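Local structure of ribosome-inactivating protein 3 (Zea mays, 2PQG) at residues Ser224-Glu229 with Ala236-Met241. The protein belongs to the ribosome-inactivating protein family, with an alpha-and-beta fold, and is also called the B-32 protein. Sequence-based numbering, arbitrary orientation.
Sequences SKAAFE and AVIPDM
Ala226 meets two side chains at once: its CB sits 3.5 Å from CD1 of Ile238 and 3.7 Å from CG of Met241. Both partners come from the chain that turns back against helix 220-232 after a short connection, so this is local packing of a helix against the segment that follows it. Ile238 reaches across with the end of its longer branch. Its CG1 lies anti to the carbonyl carbon (chi1 -47°) and the chain runs on extended, which pushes CD1 out between Ala226 and Glu229, while CG2 stays behind.

Met241 behaves differently. Its chain bends beyond CG, and the bends at chi2 and chi3 bring SD and CE alongside the Ala226 methyl, each 4.0 Å from CB. It also touches Arg222, Ile223 and Trp230 of the same helix.

Glu229, one helical turn on from Ala226, comes at Ile238 from the opposite direction. With CG anti to the backbone N (chi1 171°) and the rest of the chain stretched out, the carboxylate is carried to the returning segment. There OE2 lies 3.7 Å from Ile238 CD1, and OE1 is 3.6 Å from the CB of Ala236. These are van der Waals contacts of oxygen with methyl groups.

Polar ties to the same helix lie beside the contact: Trp230 NE1 bonds to the carbonyl O of Ala236, and Arg222 NH2 to that of Asp240. Within the second segment, Met241 N bonds to O of Ile238 (2.7 Å), the residue at the N-cap position of helix 239-242. The chemistry across the two segments is therefore apolar at Ala226, with carboxylate-to-methyl packing at Glu229; directional bonds are supplied alongside, by Trp230 and Arg222.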
ATOM      1  N   SER A 224       4.941 -12.927   9.299  1.00 26.01           N
ATOM      2  CA  SER A 224       3.842 -12.895  10.254  1.00 25.32           C
ATOM      3  C   SER A 224       3.716 -14.304  10.822  1.00 27.00           C
ATOM      4  O   SER A 224       3.482 -14.473  12.015  1.00 29.59           O
ATOM      5  CB  SER A 224       2.534 -12.487   9.582  1.00 24.78           C
ATOM      6  OG  SER A 224       2.522 -11.097   9.338  1.00 25.05           O
ATOM      7  N   LYS A 225       3.871 -15.312   9.964  1.00 27.26           N
ATOM      8  CA  LYS A 225       3.802 -16.706  10.405  1.00 28.70           C
ATOM      9  C   LYS A 225       4.954 -16.988  11.372  1.00 28.09           C
ATOM     10  O   LYS A 225       4.772 -17.643  12.399  1.00 29.74           O
ATOM     11  CB  LYS A 225       3.871 -17.655   9.205  1.00 29.12           C
ATOM     12  CG  LYS A 225       2.642 -17.580   8.306  1.00 33.78           C
ATOM     13  CD  LYS A 225       2.621 -18.643   7.202  1.00 32.47           C
ATOM     14  CE  LYS A 225       1.251 -18.657   6.536  1.00 31.88           C
ATOM     15  NZ  LYS A 225       1.035 -19.831   5.652  1.00 35.47           N
ATOM     16  N   ALA A 226       6.140 -16.484  11.042  1.00 26.68           N
ATOM     17  CA  ALA A 226       7.300 -16.662  11.902  1.00 26.94           C
ATOM     18  C   ALA A 226       7.035 -15.979  13.240  1.00 28.78           C
ATOM     19  O   ALA A 226       7.446 -16.477  14.289  1.00 30.31           O
ATOM     20  CB  ALA A 226       8.546 -16.067  11.249  1.00 24.72           C
ATOM     21  N   ALA A 227       6.352 -14.837  13.205  1.00 31.18           N
ATOM     22  CA  ALA A 227       6.049 -14.110  14.431  1.00 31.72           C
ATOM     23  C   ALA A 227       5.345 -15.055  15.392  1.00 32.84           C
ATOM     24  O   ALA A 227       5.655 -15.093  16.586  1.00 32.93           O
ATOM     25  CB  ALA A 227       5.170 -12.910  14.128  1.00 26.00           C
ATOM     26  N   PHE A 228       4.402 -15.824  14.855  1.00 35.12           N
ATOM     27  CA  PHE A 228       3.646 -16.788  15.650  1.00 42.14           C
ATOM     28  C   PHE A 228       4.492 -17.999  16.054  1.00 43.26           C
ATOM     29  O   PHE A 228       4.345 -18.523  17.162  1.00 43.84           O
ATOM     30  CB  PHE A 228       2.404 -17.257  14.887  1.00 45.53           C
ATOM     31  CG  PHE A 228       1.223 -16.331  15.024  1.00 49.66           C
ATOM     32  CD1 PHE A 228       1.200 -15.090  14.386  1.00 49.56           C
ATOM     33  CD2 PHE A 228       0.129 -16.703  15.802  1.00 49.93           C
ATOM     34  CE1 PHE A 228       0.108 -14.235  14.530  1.00 50.04           C
ATOM     35  CE2 PHE A 228      -0.964 -15.854  15.952  1.00 50.75           C
ATOM     36  CZ  PHE A 228      -0.977 -14.620  15.312  1.00 50.35           C
ATOM     37  N   GLU A 229       5.372 -18.444  15.159  1.00 42.41           N
ATOM     38  CA  GLU A 229       6.239 -19.575  15.464  1.00 41.40           C
ATOM     39  C   GLU A 229       7.206 -19.220  16.593  1.00 39.95           C
ATOM     40  O   GLU A 229       7.520 -20.063  17.432  1.00 39.18           O
ATOM     41  CB  GLU A 229       7.044 -19.998  14.234  1.00 41.42           C
ATOM     42  CG  GLU A 229       8.122 -21.029  14.560  1.00 48.03           C
ATOM     43  CD  GLU A 229       8.860 -21.547  13.339  1.00 53.64           C
ATOM     44  OE1 GLU A 229       9.884 -22.242  13.529  1.00 57.49           O
ATOM     45  OE2 GLU A 229       8.421 -21.269  12.198  1.00 51.72           O
ATOM     46  N   ALA A 236      13.880 -21.001  17.842  1.00 40.76           N
ATOM     47  CA  ALA A 236      13.859 -21.636  16.532  1.00 38.40           C
ATOM     48  C   ALA A 236      14.509 -20.813  15.436  1.00 38.36           C
ATOM     49  O   ALA A 236      14.321 -19.597  15.375  1.00 38.07           O
ATOM     50  CB  ALA A 236      12.409 -21.972  16.136  1.00 37.46           C
ATOM     51  N   VAL A 237      15.291 -21.476  14.580  1.00 38.48           N
ATOM     52  CA  VAL A 237      15.922 -20.803  13.452  1.00 40.01           C
ATOM     53  C   VAL A 237      14.954 -20.968  12.274  1.00 39.32           C
ATOM     54  O   VAL A 237      14.388 -22.056  12.054  1.00 35.79           O
ATOM     55  CB  VAL A 237      17.303 -21.397  13.100  1.00 40.67           C
ATOM     56  CG1 VAL A 237      17.173 -22.851  12.730  1.00 43.54           C
ATOM     57  CG2 VAL A 237      17.903 -20.599  11.959  1.00 43.17           C
ATOM     58  N   ILE A 238      14.789 -19.897  11.501  1.00 40.48           N
ATOM     59  CA  ILE A 238      13.846 -19.875  10.397  1.00 40.20           C
ATOM     60  C   ILE A 238      14.474 -19.588   9.048  1.00 40.30           C
ATOM     61  O   ILE A 238      14.794 -18.441   8.735  1.00 38.80           O
ATOM     62  CB  ILE A 238      12.756 -18.826  10.685  1.00 40.55           C
ATOM     63  CG1 ILE A 238      12.245 -18.992  12.126  1.00 36.42           C
ATOM     64  CG2 ILE A 238      11.605 -18.956   9.701  1.00 40.70           C
ATOM     65  CD1 ILE A 238      10.827 -18.481  12.338  1.00 36.14           C
ATOM     66  N   PRO A 239      14.609 -20.626   8.223  1.00 42.58           N
ATOM     67  CA  PRO A 239      15.205 -20.496   6.891  1.00 43.66           C
ATOM     68  C   PRO A 239      14.612 -19.342   6.110  1.00 41.08           C
ATOM     69  O   PRO A 239      15.328 -18.435   5.686  1.00 39.51           O
ATOM     70  CB  PRO A 239      14.909 -21.848   6.241  1.00 47.28           C
ATOM     71  CG  PRO A 239      13.619 -22.258   6.881  1.00 49.74           C
ATOM     72  CD  PRO A 239      13.763 -21.827   8.328  1.00 46.81           C
ATOM     73  N   ASP A 240      13.299 -19.383   5.922  1.00 40.47           N
ATOM     74  CA  ASP A 240      12.597 -18.339   5.188  1.00 37.88           C
ATOM     75  C   ASP A 240      12.906 -16.954   5.753  1.00 35.69           C
ATOM     76  O   ASP A 240      12.788 -15.952   5.048  1.00 31.99           O
ATOM     77  CB  ASP A 240      11.087 -18.587   5.238  1.00 38.41           C
ATOM     78  CG  ASP A 240      10.662 -19.769   4.398  1.00 40.68           C
ATOM     79  OD1 ASP A 240       9.482 -20.174   4.488  1.00 44.17           O
ATOM     80  OD2 ASP A 240      11.503 -20.287   3.639  1.00 45.81           O
ATOM     81  N   MET A 241      13.308 -16.911   7.024  1.00 34.11           N
ATOM     82  CA  MET A 241      13.625 -15.655   7.690  1.00 32.26           C
ATOM     83  C   MET A 241      15.074 -15.220   7.504  1.00 34.16           C
ATOM     84  O   MET A 241      15.331 -14.043   7.218  1.00 32.48           O
ATOM     85  CB  MET A 241      13.300 -15.752   9.181  1.00 28.33           C
ATOM     86  CG  MET A 241      11.827 -15.597   9.497  1.00 29.00           C
ATOM     87  SD  MET A 241      11.081 -14.099   8.793  1.00 31.04           S
ATOM     88  CE  MET A 241       9.931 -14.853   7.647  1.00 26.74           C
TER